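Local coordinates for effector protein Lem4 (lpg1101) (Legionella pneumophila subsp. pneumophila, PDB 6CGK) that hydrolyses phosphotyrosine as a membrane-associated tyrosine phosphatase effector, this chain being its magnesium-binding haloacid dehalogenase (HAD) domain, here in an inactive mutant, at residues N18-L22 with V136-E140; C145-R150 with G171-L175. The protein carries 1 engineered substitution. All coordinates share one frame; numbering follows the deposited sequence.

Interaction 1: N18-L22 with V136-E140; sequences NIVYL and VVSHE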
loop_
_atom_site.group_PDB
_atom_site.type_symbol
_atom_site.label_atom_id
_atom_site.label_comp_id
_atom_site.label_asym_id
_atom_site.label_seq_id
_atom_site.Cartn_x
_atom_site.Cartn_y
_atom_site.Cartn_z
ATOM N N ASN A 18 -7.196 -7.478 10.758
ATOM C CA ASN A 18 -6.156 -6.470 10.901
ATOM C C ASN A 18 -5.699 -6.076 9.507
ATOM O O ASN A 18 -5.263 -6.941 8.751
ATOM C CB ASN A 18 -4.981 -7.017 11.704
ATOM C CG ASN A 18 -5.428 -7.538 13.065
ATOM O OD1 ASN A 18 -6.039 -6.800 13.834
ATOM N ND2 ASN A 18 -5.165 -8.800 13.341
ATOM N N ILE A 19 -5.836 -4.796 9.161
ATOM C CA ILE A 19 -5.529 -4.325 7.810
ATOM C C ILE A 19 -4.593 -3.132 7.871
ATOM O O ILE A 19 -4.777 -2.214 8.687
ATOM C CB ILE A 19 -6.806 -3.954 7.043
ATOM C CG1 ILE A 19 -7.731 -5.168 6.988
ATOM C CG2 ILE A 19 -6.459 -3.470 5.615
ATOM C CD1 ILE A 19 -9.112 -4.793 6.362
ATOM N N VAL A 20 -3.604 -3.147 6.973
ATOM C CA VAL A 20 -2.651 -2.067 6.768
ATOM C C VAL A 20 -2.983 -1.452 5.412
ATOM O O VAL A 20 -2.825 -2.107 4.375
ATOM C CB VAL A 20 -1.206 -2.583 6.814
ATOM C CG1 VAL A 20 -0.217 -1.481 6.440
ATOM C CG2 VAL A 20 -0.898 -3.190 8.198
ATOM N N TYR A 21 -3.466 -0.208 5.427
ATOM C CA TYR A 21 -3.818 0.546 4.230
ATOM C C TYR A 21 -2.686 1.512 3.929
ATOM O O TYR A 21 -2.417 2.420 4.723
ATOM C CB TYR A 21 -5.099 1.353 4.438
ATOM C CG TYR A 21 -6.392 0.578 4.480
ATOM C CD1 TYR A 21 -6.899 -0.014 3.336
ATOM C CD2 TYR A 21 -7.151 0.501 5.665
ATOM C CE1 TYR A 21 -8.118 -0.678 3.342
ATOM C CE2 TYR A 21 -8.364 -0.178 5.684
ATOM C CZ TYR A 21 -8.843 -0.768 4.529
ATOM O OH TYR A 21 -10.057 -1.414 4.542
ATOM N N LEU A 22 -2.058 1.353 2.772
ATOM C CA LEU A 22 -0.890 2.144 2.422
ATOM C C LEU A 22 -1.157 2.855 1.108
ATOM O O LEU A 22 -1.521 2.217 0.113
ATOM C CB LEU A 22 0.357 1.272 2.293
ATOM C CG LEU A 22 0.725 0.301 3.424
ATOM C CD1 LEU A 22 1.940 -0.533 3.062
ATOM C CD2 LEU A 22 0.965 1.060 4.727
ATOM N N VAL A 136 -11.763 2.475 0.769
ATOM C CA VAL A 136 -11.769 1.924 2.123
ATOM C C VAL A 136 -13.159 1.443 2.501
ATOM O O VAL A 136 -13.309 0.370 3.095
ATOM C CB VAL A 136 -11.238 2.952 3.146
ATOM C CG1 VAL A 136 -11.536 2.457 4.586
ATOM C CG2 VAL A 136 -9.714 3.183 2.931
ATOM N N VAL A 137 -14.195 2.230 2.185
ATOM C CA VAL A 137 -15.547 1.808 2.531
ATOM C C VAL A 137 -15.871 0.490 1.847
ATOM O O VAL A 137 -16.371 -0.450 2.477
ATOM C CB VAL A 137 -16.567 2.900 2.171
ATOM C CG1 VAL A 137 -17.982 2.347 2.293
ATOM C CG2 VAL A 137 -16.365 4.119 3.071
ATOM N N SER A 138 -15.550 0.386 0.553
ATOM C CA SER A 138 -15.814 -0.849 -0.181
ATOM C C SER A 138 -15.042 -2.017 0.408
ATOM O O SER A 138 -15.575 -3.132 0.518
ATOM C CB SER A 138 -15.452 -0.687 -1.651
ATOM O OG SER A 138 -16.331 0.248 -2.273
ATOM N N HIS A 139 -13.780 -1.791 0.770
ATOM C CA HIS A 139 -13.004 -2.892 1.328
ATOM C C HIS A 139 -13.570 -3.341 2.664
ATOM O O HIS A 139 -13.703 -4.549 2.909
ATOM C CB HIS A 139 -11.539 -2.525 1.495
ATOM C CG HIS A 139 -10.682 -3.728 1.709
ATOM N ND1 HIS A 139 -10.373 -4.597 0.685
ATOM C CD2 HIS A 139 -10.181 -4.281 2.836
ATOM C CE1 HIS A 139 -9.672 -5.607 1.165
ATOM N NE2 HIS A 139 -9.548 -5.443 2.470
ATOM N N GLU A 140 -13.907 -2.395 3.546
ATOM C CA GLU A 140 -14.453 -2.787 4.849
ATOM C C GLU A 140 -15.761 -3.546 4.708
ATOM O O GLU A 140 -16.102 -4.374 5.568
ATOM C CB GLU A 140 -14.648 -1.551 5.735
ATOM C CG GLU A 140 -13.318 -0.883 6.133
ATOM C CD GLU A 140 -12.432 -1.793 7.005
ATOM O OE1 GLU A 140 -12.961 -2.654 7.756
ATOM O OE2 GLU A 140 -11.196 -1.635 6.945
#
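Tyr21 and Ile19 face helix 136-140 from strand 19-22, whose axis passes 11.8 Å from the helix axis at 160° between N-to-C directions, so the two run nearly antiparallel. This is helix-on-sheet packing in the Rossmann-like core of a HAD domain: the strand is the central one of a parallel sheet, and the helix covers one side of it. The Tyr21 ring is held between two aliphatic groups. Val136 CG2 sits over one face, 4.2 Å from the ring centroid and 9° off its normal, a CH-pi contact; Ile19 CG2 covers the opposite face. Ile19 CG1 stands beside its own backbone N, and the chain then extends to bring CD1 to the edge of the His139 imidazole, 3.7 Å from His139 CD2. The imidazole of His139 and the phenol of Tyr21 have nearly perpendicular planes, yet the rings meet obliquely; His139 ND1 is hydrogen-bonded to Tyr118. All five touching residues are buried, and the phenol hydroxyl finds its acceptor on Glu140, which also forms salt bridges to Arg150 and Arg172. Tyr21 OH donates to Glu140 OE2 at 2.7 Å, reaching that oxygen from above the carboxylate plane, 39° out of it.

Interaction 2: C145-R150 with G171-L175; sequences CLPGFR and GRSQL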
loop_
_atom_site.group_PDB
_atom_site.type_symbol
_atom_site.label_atom_id
_atom_site.label_comp_id
_atom_site.label_asym_id
_atom_site.label_seq_id
_atom_site.Cartn_x
_atom_site.Cartn_y
_atom_site.Cartn_z
ATOM N N CYS A 145 -14.154 -9.069 6.117
ATOM C CA CYS A 145 -13.519 -8.051 6.942
ATOM C C CYS A 145 -14.272 -7.881 8.251
ATOM O O CYS A 145 -15.501 -7.771 8.265
ATOM C CB CYS A 145 -13.468 -6.729 6.184
ATOM S SG CYS A 145 -12.291 -6.885 4.850
ATOM N N LEU A 146 -13.526 -7.832 9.343
ATOM C CA LEU A 146 -14.034 -7.730 10.700
ATOM C C LEU A 146 -13.319 -6.590 11.403
ATOM O O LEU A 146 -12.198 -6.237 11.042
ATOM C CB LEU A 146 -13.792 -9.027 11.491
ATOM C CG LEU A 146 -14.616 -10.239 11.121
ATOM C CD1 LEU A 146 -14.089 -11.463 11.869
ATOM C CD2 LEU A 146 -16.049 -9.996 11.522
ATOM N N PRO A 147 -13.934 -6.016 12.430
ATOM C CA PRO A 147 -13.252 -4.963 13.192
ATOM C C PRO A 147 -11.965 -5.475 13.808
ATOM O O PRO A 147 -11.838 -6.651 14.145
ATOM C CB PRO A 147 -14.264 -4.595 14.287
ATOM C CG PRO A 147 -15.270 -5.634 14.257
ATOM C CD PRO A 147 -15.288 -6.277 12.925
ATOM N N GLY A 148 -11.047 -4.554 14.024
ATOM C CA GLY A 148 -9.757 -4.894 14.607
ATOM C C GLY A 148 -8.776 -3.754 14.360
ATOM O O GLY A 148 -9.163 -2.591 14.300
ATOM N N PHE A 149 -7.519 -4.115 14.177
ATOM C CA PHE A 149 -6.473 -3.115 14.066
ATOM C C PHE A 149 -6.430 -2.532 12.664
ATOM O O PHE A 149 -6.590 -3.251 11.675
ATOM C CB PHE A 149 -5.119 -3.738 14.420
ATOM C CG PHE A 149 -3.965 -2.806 14.258
ATOM C CD1 PHE A 149 -3.764 -1.759 15.142
ATOM C CD2 PHE A 149 -3.064 -2.987 13.226
ATOM C CE1 PHE A 149 -2.669 -0.898 14.990
ATOM C CE2 PHE A 149 -1.966 -2.125 13.061
ATOM C CZ PHE A 149 -1.771 -1.088 13.952
ATOM N N ARG A 150 -6.230 -1.218 12.583
ATOM C CA ARG A 150 -6.095 -0.529 11.300
ATOM C C ARG A 150 -4.893 0.398 11.344
ATOM O O ARG A 150 -4.784 1.248 12.238
ATOM C CB ARG A 150 -7.352 0.293 10.936
ATOM C CG ARG A 150 -8.624 -0.519 10.689
ATOM C CD ARG A 150 -8.470 -1.472 9.488
ATOM N NE ARG A 150 -9.723 -2.219 9.241
ATOM C CZ ARG A 150 -10.063 -3.348 9.872
ATOM N NH1 ARG A 150 -9.257 -3.875 10.794
ATOM N NH2 ARG A 150 -11.202 -3.964 9.572
ATOM N N GLY A 171 -17.850 2.404 10.728
ATOM C CA GLY A 171 -17.750 1.983 12.109
ATOM C C GLY A 171 -16.571 1.090 12.401
ATOM O O GLY A 171 -16.642 0.266 13.320
ATOM N N ARG A 172 -15.469 1.257 11.657
ATOM C CA ARG A 172 -14.292 0.401 11.737
ATOM C C ARG A 172 -13.063 1.166 12.219
ATOM O O ARG A 172 -11.935 0.840 11.847
ATOM C CB ARG A 172 -14.014 -0.243 10.383
ATOM C CG ARG A 172 -15.028 -1.302 10.013
ATOM C CD ARG A 172 -14.694 -2.661 10.704
ATOM N NE ARG A 172 -15.819 -3.579 10.523
ATOM C CZ ARG A 172 -16.028 -4.260 9.397
ATOM N NH1 ARG A 172 -15.197 -4.124 8.377
ATOM N NH2 ARG A 172 -17.093 -5.040 9.271
ATOM N N SER A 173 -13.256 2.179 13.054
ATOM C CA SER A 173 -12.160 3.059 13.431
ATOM C C SER A 173 -11.942 3.067 14.938
ATOM O O SER A 173 -11.536 4.076 15.507
ATOM C CB SER A 173 -12.409 4.478 12.915
ATOM O OG SER A 173 -13.546 5.052 13.540
ATOM N N GLN A 174 -12.184 1.941 15.596
ATOM C CA GLN A 174 -12.028 1.893 17.043
ATOM C C GLN A 174 -10.577 1.751 17.475
ATOM O O GLN A 174 -10.266 1.999 18.644
ATOM C CB GLN A 174 -12.840 0.738 17.625
ATOM C CG GLN A 174 -12.221 -0.627 17.355
ATOM C CD GLN A 174 -13.130 -1.533 16.547
ATOM O OE1 GLN A 174 -13.371 -2.684 16.923
ATOM N NE2 GLN A 174 -13.642 -1.018 15.429
ATOM N N LEU A 175 -9.685 1.356 16.568
ATOM C CA LEU A 175 -8.301 1.044 16.898
ATOM C C LEU A 175 -7.467 1.329 15.650
ATOM O O LEU A 175 -6.995 0.435 14.964
ATOM C CB LEU A 175 -8.148 -0.408 17.357
ATOM C CG LEU A 175 -6.746 -0.890 17.723
ATOM C CD1 LEU A 175 -6.152 -0.044 18.840
ATOM C CD2 LEU A 175 -6.804 -2.355 18.132
HETATM O O HOH W 1 -17.681 -6.407 6.878
HETATM O O HOH W 2 -10.157 0.126 13.856
#
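Arg150 N donates to Leu175 O at 3.0 Å, with an N-H...O angle of 153°, a direct backbone hydrogen bond between segments 145-150 and 171-175. Water adds two further bridges. One molecule donates to both Gly148 O and Arg172 O and accepts from Leu175 N, linking the two backbones; another accepts from Arg172 NH2 at 2.8 Å, in the guanidinium plane, and lies 2.9 Å from Cys145 O, to which it can donate. By stacking, Arg172 lays one guanidinium face against the Leu146-Pro147 peptide, its NE 3.6 Å from Pro147 N. The Arg150 guanidinium, turned 66° from that of Arg172, is held by two bonds whose acceptors lie close to its plane, from NH2 to Leu146 O (2.9 Å) and from NH1 to Phe149 O. As for charge, both arginines converge on the Glu140 carboxylate, which probably balances them through salt bridges. Apolar packing is lighter: Leu175 CG, anti to its backbone N (chi1 179°), meets Phe149 CD1 at 4.0 Å, where the side chains cross at about a right angle. Gly171, with positive phi, is the C' residue of a Schellman motif ending helix 157-169. These are two neighbouring helix-to-strand loops, leading into adjacent parallel strands of the alpha/beta HAD core, away from the magnesium site.

In the fold
From the N terminus, the chain enters central strand 19-23, then passes through strands 89-93 and 116-118 before helix 132-140 returns over the sheet; interaction 1 closes this long loop of 113 intervening residues. Interaction 2 opens only afterwards, so the two are in series, neither nested nor crossed. It closes a shorter loop of 20 residues, through strand 150-154 and helix 157-169, and joins the entrances to strands 150-154 and 176-180. Their centres lie 9 Å apart, and Glu140 connects them: its OE1 is 2.7 Å from Arg172 NH1 and its OE2 is 2.8 Å from Arg150 NE, both salt bridges. Together they tie the central strand, its covering helix and the loops before the next two strands.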